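Local coordinates for secreted effector protein SopD (Salmonella typhimurium, PDB 5CPC) that acts as a type III secreted effector that alters host cell physiology, cooperating with SopB in membrane fission and macropinosome formation during invasion and contributing to replication in macrophages, at residues A[30-35]-A[158-163]; A[126-131]-A[247-252]. All coordinates share one frame; numbering follows the deposited sequence.

Contact 1: residues A[30-35]-A[158-163]; sequences KAIHMG and MTWHPE
Ile32 and Trp160 bring the two backbones closest, 6.2 Å between their CA atoms, where the irregular segment 30-35 passes the last residues of helix 141-160 without a direct hydrogen bond between the segments. Ile32 reaches across with its longer branch: CD1 rests 3.6 Å from CB of Trp160 and also meets CG, at the root of the indole. Met34 approaches the same ring from its edge, near the ring plane, with SD 3.9 Å from CE3 of Trp160, a Met-aromatic contact; Met34 SD is also 3.3 Å from Thr159 O. Met34 CG lies between its own backbone N and carbonyl carbon (chi1 66°), and the bend at chi3 turns CE to within 3.7 Å of Pro162 CG. Trp160 NE1 is hydrogen-bonded to Tyr82 OH, while CG2 of Thr159 covers the centre of one indole face.

The arrangement is the C-terminal end of a helix packed against an irregular chain segment, with a water bridging the two. His161, the first residue to leave helical geometry, sets CE1 3.4 Å from Ala31 O, which lies at the ring edge, in its plane. The water accepts from His33 N and donates to both Trp160 O (2.8 Å from the water oxygen) and Glu163 OE2. Glu163 OE1 accepts from His161 ND1 at 2.9 Å, on its syn side, with an N-H...acceptor angle of 157°; the donor lies 32° out of the carboxylate plane. Both oxygens of Glu163 are thereby engaged, which limits rotation of its carboxylate. Ile32 and Trp160 both touch Leu53 of helix 49-60, and His33 ND1 is hydrogen-bonded to Asp38 OD2.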
loop_
_atom_site.group_PDB
_atom_site.type_symbol
_atom_site.label_atom_id
_atom_site.label_comp_id
_atom_site.label_asym_id
_atom_site.label_seq_id
_atom_site.Cartn_x
_atom_site.Cartn_y
_atom_site.Cartn_z
ATOM N N LYS A 30 -12.231 17.522 -3.839
ATOM C CA LYS A 30 -13.416 16.723 -3.358
ATOM C C LYS A 30 -13.954 17.219 -1.986
ATOM O O LYS A 30 -13.194 17.301 -1.005
ATOM C CB LYS A 30 -13.041 15.252 -3.251
ATOM C CG LYS A 30 -13.924 14.312 -4.050
ATOM C CD LYS A 30 -15.119 13.842 -3.229
ATOM C CE LYS A 30 -15.490 12.382 -3.562
ATOM N NZ LYS A 30 -16.056 12.120 -4.939
ATOM N N ALA A 31 -15.267 17.486 -1.928
ATOM C CA ALA A 31 -15.954 18.038 -0.744
ATOM C C ALA A 31 -15.636 17.415 0.635
ATOM O O ALA A 31 -15.879 16.225 0.882
ATOM C CB ALA A 31 -17.494 18.078 -0.976
ATOM N N ILE A 32 -15.123 18.245 1.544
ATOM C CA ILE A 32 -14.945 17.816 2.899
ATOM C C ILE A 32 -16.204 18.192 3.689
ATOM O O ILE A 32 -16.753 19.273 3.517
ATOM C CB ILE A 32 -13.753 18.471 3.485
ATOM C CG1 ILE A 32 -12.501 17.918 2.769
ATOM C CG2 ILE A 32 -13.783 18.297 5.020
ATOM C CD1 ILE A 32 -11.201 18.528 3.246
ATOM N N HIS A 33 -16.650 17.295 4.557
ATOM C CA HIS A 33 -17.912 17.454 5.249
ATOM C C HIS A 33 -17.769 17.428 6.757
ATOM O O HIS A 33 -18.717 17.753 7.463
ATOM C CB HIS A 33 -18.865 16.290 4.875
ATOM C CG HIS A 33 -19.117 16.119 3.402
ATOM N ND1 HIS A 33 -19.794 17.054 2.642
ATOM C CD2 HIS A 33 -18.828 15.085 2.562
ATOM C CE1 HIS A 33 -19.895 16.611 1.393
ATOM N NE2 HIS A 33 -19.316 15.421 1.319
ATOM N N MET A 34 -16.612 16.989 7.262
ATOM C CA MET A 34 -16.484 16.782 8.692
ATOM C C MET A 34 -16.667 18.101 9.470
ATOM O O MET A 34 -16.460 19.203 8.938
ATOM C CB MET A 34 -15.130 16.232 8.977
ATOM C CG MET A 34 -14.078 17.278 8.645
ATOM S SD MET A 34 -12.427 16.619 8.793
ATOM C CE MET A 34 -12.547 15.790 10.349
ATOM N N GLY A 35 -17.040 18.006 10.731
ATOM C CA GLY A 35 -17.252 19.244 11.544
ATOM C C GLY A 35 -18.287 20.260 10.987
ATOM O O GLY A 35 -18.149 21.463 11.235
ATOM N N MET A 158 -8.206 9.432 6.151
ATOM C CA MET A 158 -8.642 9.302 7.487
ATOM C C MET A 158 -8.760 10.684 8.171
ATOM O O MET A 158 -9.457 10.786 9.176
ATOM C CB MET A 158 -7.693 8.432 8.263
ATOM C CG MET A 158 -7.839 6.922 8.036
ATOM S SD MET A 158 -6.636 6.142 9.146
ATOM C CE MET A 158 -7.532 4.712 9.580
ATOM N N THR A 159 -8.117 11.709 7.595
ATOM C CA THR A 159 -7.996 13.046 8.175
ATOM C C THR A 159 -9.130 13.926 7.658
ATOM O O THR A 159 -9.824 14.598 8.426
ATOM C CB THR A 159 -6.609 13.657 7.812
ATOM O OG1 THR A 159 -5.594 12.961 8.548
ATOM C CG2 THR A 159 -6.514 15.156 8.121
ATOM N N TRP A 160 -9.292 13.961 6.350
ATOM C CA TRP A 160 -10.312 14.783 5.767
ATOM C C TRP A 160 -11.630 14.035 5.520
ATOM O O TRP A 160 -12.644 14.706 5.234
ATOM C CB TRP A 160 -9.822 15.468 4.478
ATOM C CG TRP A 160 -8.607 16.303 4.693
ATOM C CD1 TRP A 160 -7.464 16.312 3.923
ATOM C CD2 TRP A 160 -8.380 17.242 5.767
ATOM N NE1 TRP A 160 -6.552 17.204 4.447
ATOM C CE2 TRP A 160 -7.068 17.782 5.575
ATOM C CE3 TRP A 160 -9.152 17.687 6.863
ATOM C CZ2 TRP A 160 -6.522 18.761 6.431
ATOM C CZ3 TRP A 160 -8.610 18.656 7.734
ATOM C CH2 TRP A 160 -7.295 19.177 7.515
ATOM N N HIS A 161 -11.644 12.692 5.625
ATOM C CA HIS A 161 -12.889 11.940 5.340
ATOM C C HIS A 161 -13.133 10.834 6.295
ATOM O O HIS A 161 -13.187 9.678 5.860
ATOM C CB HIS A 161 -12.881 11.343 3.937
ATOM C CG HIS A 161 -12.746 12.380 2.897
ATOM N ND1 HIS A 161 -13.795 13.201 2.548
ATOM C CD2 HIS A 161 -11.663 12.822 2.213
ATOM C CE1 HIS A 161 -13.373 14.080 1.651
ATOM N NE2 HIS A 161 -12.089 13.859 1.417
ATOM N N PRO A 162 -13.271 11.179 7.579
ATOM C CA PRO A 162 -13.483 10.259 8.652
ATOM C C PRO A 162 -14.816 9.482 8.473
ATOM O O PRO A 162 -14.979 8.404 9.054
ATOM C CB PRO A 162 -13.541 11.189 9.878
ATOM C CG PRO A 162 -14.020 12.527 9.346
ATOM C CD PRO A 162 -13.302 12.592 8.033
ATOM N N GLU A 163 -15.744 10.034 7.673
ATOM C CA GLU A 163 -17.024 9.384 7.395
ATOM C C GLU A 163 -16.697 8.041 6.757
ATOM O O GLU A 163 -17.385 7.052 7.041
ATOM C CB GLU A 163 -17.929 10.256 6.490
ATOM C CG GLU A 163 -17.424 10.597 5.020
ATOM C CD GLU A 163 -16.471 11.855 4.950
ATOM O OE1 GLU A 163 -16.216 12.358 3.811
ATOM O OE2 GLU A 163 -15.974 12.353 6.008
HETATM O O HOH W 1 -15.389 15.068 5.537
#

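Contact 2: residues A[126-131]-A[247-252]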
loop_
_atom_site.group_PDB
_atom_site.type_symbol
_atom_site.label_atom_id
_atom_site.label_comp_id
_atom_site.label_asym_id
_atom_site.label_seq_id
_atom_site.Cartn_x
_atom_site.Cartn_y
_atom_site.Cartn_z
ATOM N N ASP A 126 4.354 0.892 14.820
ATOM C CA ASP A 126 3.259 1.763 15.228
ATOM C C ASP A 126 2.463 2.271 14.032
ATOM O O ASP A 126 1.244 2.251 14.089
ATOM C CB ASP A 126 3.745 2.934 16.116
ATOM C CG ASP A 126 4.299 2.465 17.477
ATOM O OD1 ASP A 126 4.058 1.302 17.844
ATOM O OD2 ASP A 126 4.975 3.269 18.172
ATOM N N ILE A 127 3.132 2.668 12.944
ATOM C CA ILE A 127 2.459 3.041 11.689
ATOM C C ILE A 127 1.596 1.907 11.164
ATOM O O ILE A 127 0.497 2.140 10.693
ATOM C CB ILE A 127 3.454 3.383 10.554
ATOM C CG1 ILE A 127 3.863 4.829 10.602
ATOM C CG2 ILE A 127 2.805 3.134 9.158
ATOM C CD1 ILE A 127 5.144 5.127 9.879
ATOM N N LEU A 128 2.116 0.681 11.218
ATOM C CA LEU A 128 1.388 -0.480 10.728
ATOM C C LEU A 128 0.321 -1.019 11.694
ATOM O O LEU A 128 -0.438 -1.930 11.333
ATOM C CB LEU A 128 2.353 -1.637 10.335
ATOM C CG LEU A 128 3.275 -1.382 9.124
ATOM C CD1 LEU A 128 4.110 -2.605 8.834
ATOM C CD2 LEU A 128 2.463 -0.934 7.893
ATOM N N ASN A 129 0.307 -0.514 12.929
ATOM C CA ASN A 129 -0.573 -1.048 13.983
ATOM C C ASN A 129 -0.307 -2.507 14.170
ATOM O O ASN A 129 -1.231 -3.324 14.259
ATOM C CB ASN A 129 -2.066 -0.816 13.691
ATOM C CG ASN A 129 -2.945 -0.995 14.940
ATOM O OD1 ASN A 129 -2.571 -0.602 16.047
ATOM N ND2 ASN A 129 -4.099 -1.612 14.764
ATOM N N ILE A 130 0.967 -2.851 14.241
ATOM C CA ILE A 130 1.318 -4.238 14.474
ATOM C C ILE A 130 1.923 -4.544 15.847
ATOM O O ILE A 130 2.575 -3.720 16.484
ATOM C CB ILE A 130 2.134 -4.850 13.300
ATOM C CG1 ILE A 130 3.475 -4.120 13.074
ATOM C CG2 ILE A 130 1.276 -4.833 12.016
ATOM C CD1 ILE A 130 4.630 -5.043 12.461
ATOM N N SER A 131 1.681 -5.760 16.286
ATOM C CA SER A 131 2.070 -6.181 17.597
ATOM C C SER A 131 3.587 -6.426 17.659
ATOM O O SER A 131 4.048 -7.564 17.642
ATOM C CB SER A 131 1.170 -7.368 18.035
ATOM O OG SER A 131 1.851 -8.385 18.722
ATOM N N HIS A 247 6.231 -6.704 -1.743
ATOM C CA HIS A 247 6.691 -6.652 -0.370
ATOM C C HIS A 247 5.526 -6.844 0.598
ATOM O O HIS A 247 4.529 -6.236 0.410
ATOM C CB HIS A 247 7.384 -5.323 -0.082
ATOM C CG HIS A 247 8.177 -5.360 1.186
ATOM N ND1 HIS A 247 7.579 -5.272 2.433
ATOM C CD2 HIS A 247 9.499 -5.560 1.405
ATOM C CE1 HIS A 247 8.514 -5.363 3.365
ATOM N NE2 HIS A 247 9.686 -5.526 2.769
ATOM N N PRO A 248 5.637 -7.740 1.577
ATOM C CA PRO A 248 4.501 -7.964 2.498
ATOM C C PRO A 248 4.015 -6.693 3.266
ATOM O O PRO A 248 2.819 -6.588 3.610
ATOM C CB PRO A 248 5.039 -8.990 3.525
ATOM C CG PRO A 248 6.415 -9.453 3.017
ATOM C CD PRO A 248 6.852 -8.525 1.907
ATOM N N CYS A 249 4.893 -5.745 3.591
ATOM C CA CYS A 249 4.340 -4.474 4.198
ATOM C C CYS A 249 3.402 -3.721 3.233
ATOM O O CYS A 249 2.407 -3.110 3.665
ATOM C CB CYS A 249 5.434 -3.537 4.670
ATOM S SG CYS A 249 6.358 -4.242 6.007
ATOM N N ILE A 250 3.712 -3.773 1.930
ATOM C CA ILE A 250 2.934 -3.024 0.970
ATOM C C ILE A 250 1.634 -3.763 0.741
ATOM O O ILE A 250 0.542 -3.185 0.882
ATOM C CB ILE A 250 3.741 -2.688 -0.276
ATOM C CG1 ILE A 250 4.749 -1.563 0.049
ATOM C CG2 ILE A 250 2.792 -2.250 -1.435
ATOM C CD1 ILE A 250 5.839 -1.375 -0.987
ATOM N N SER A 251 1.692 -5.062 0.472
ATOM C CA SER A 251 0.410 -5.766 0.413
ATOM C C SER A 251 -0.434 -5.705 1.718
ATOM O O SER A 251 -1.686 -5.639 1.674
ATOM C CB SER A 251 0.555 -7.166 -0.245
ATOM O OG SER A 251 1.113 -8.120 0.564
ATOM N N TYR A 252 0.219 -5.699 2.886
ATOM C CA TYR A 252 -0.500 -5.624 4.141
ATOM C C TYR A 252 -1.221 -4.301 4.229
ATOM O O TYR A 252 -2.413 -4.249 4.578
ATOM C CB TYR A 252 0.462 -5.717 5.359
ATOM C CG TYR A 252 -0.135 -5.171 6.638
ATOM C CD1 TYR A 252 -1.107 -5.897 7.337
ATOM C CD2 TYR A 252 0.207 -3.896 7.115
ATOM C CE1 TYR A 252 -1.705 -5.393 8.485
ATOM C CE2 TYR A 252 -0.401 -3.376 8.284
ATOM C CZ TYR A 252 -1.363 -4.150 8.953
ATOM O OH TYR A 252 -1.965 -3.690 10.099
#
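Tyr252 and Leu128 share the one hydrogen bond that joins these segments. The phenol OH donates to Leu128 O at 2.6 Å, and the C=O...donor angle of 169° places the hydroxyl oxygen of Tyr252 nearly in line with the Leu128 carbonyl bond. That carbonyl also lies at the edge of the phenol ring, near its plane. Tyr252 CG stands anti to the backbone N (chi1 160°). The ring spans from helix 248-256 to Leu128 in the segment 126-131, at the C-terminal end of helix 124-127.

Apolar contacts flank this bond. The side chains of Leu128 and Tyr252 run past each other in opposite directions, so that Leu128 CD2 lies 3.8 Å from Tyr252 CE2. The other methyl, CD1, meets Cys249 SG at 4.0 Å. Ile130 adds CG2, 4.1 Å from Tyr252 CZ, in an oblique approach to the ring.

Bonds within each segment shape the two ends that meet. Asn129, with positive phi, closes the preceding helix in a Schellman motif, one of whose bonds runs from Asn129 N to Asp126 O. On the other side His247 occupies the N-cap position: its ND1 accepts from Cys249 N at 3.0 Å, with an N-H...acceptor angle of 148°. A helix C-terminus thus faces the first turn of another helix.

All five touching residues are buried. Leu128 and Cys249 both pack on Phe147 of helix 141-160, Ile127 leans on Ile78 of helix 76-90, and Asn129 O accepts from Asn267 of helix 264-283, while the strand 117-123 leads directly into helix 124-127.

Contacts 1 and 2 illustrate how one long helix can serve two distant junctions. The end of helix 141-160 enters contact 1 with Thr159 and Trp160, and an earlier turn of it, at Phe147, receives Leu128 and Cys249 of contact 2. Helix 76-90 likewise borders both, through Tyr82 and Arg86 at contact 1 and Ile78 at contact 2. The centres of the two contacts are 24 Å apart, and their nearest atoms about 8 Å, without touching. Contact 1 lies on the surface, its centre 21 Å from that of the chain, against 9 Å for the buried contact 2. In sequence the segments alternate, 30-35, 126-131, 158-163 and 247-252, and the two connections therefore cross.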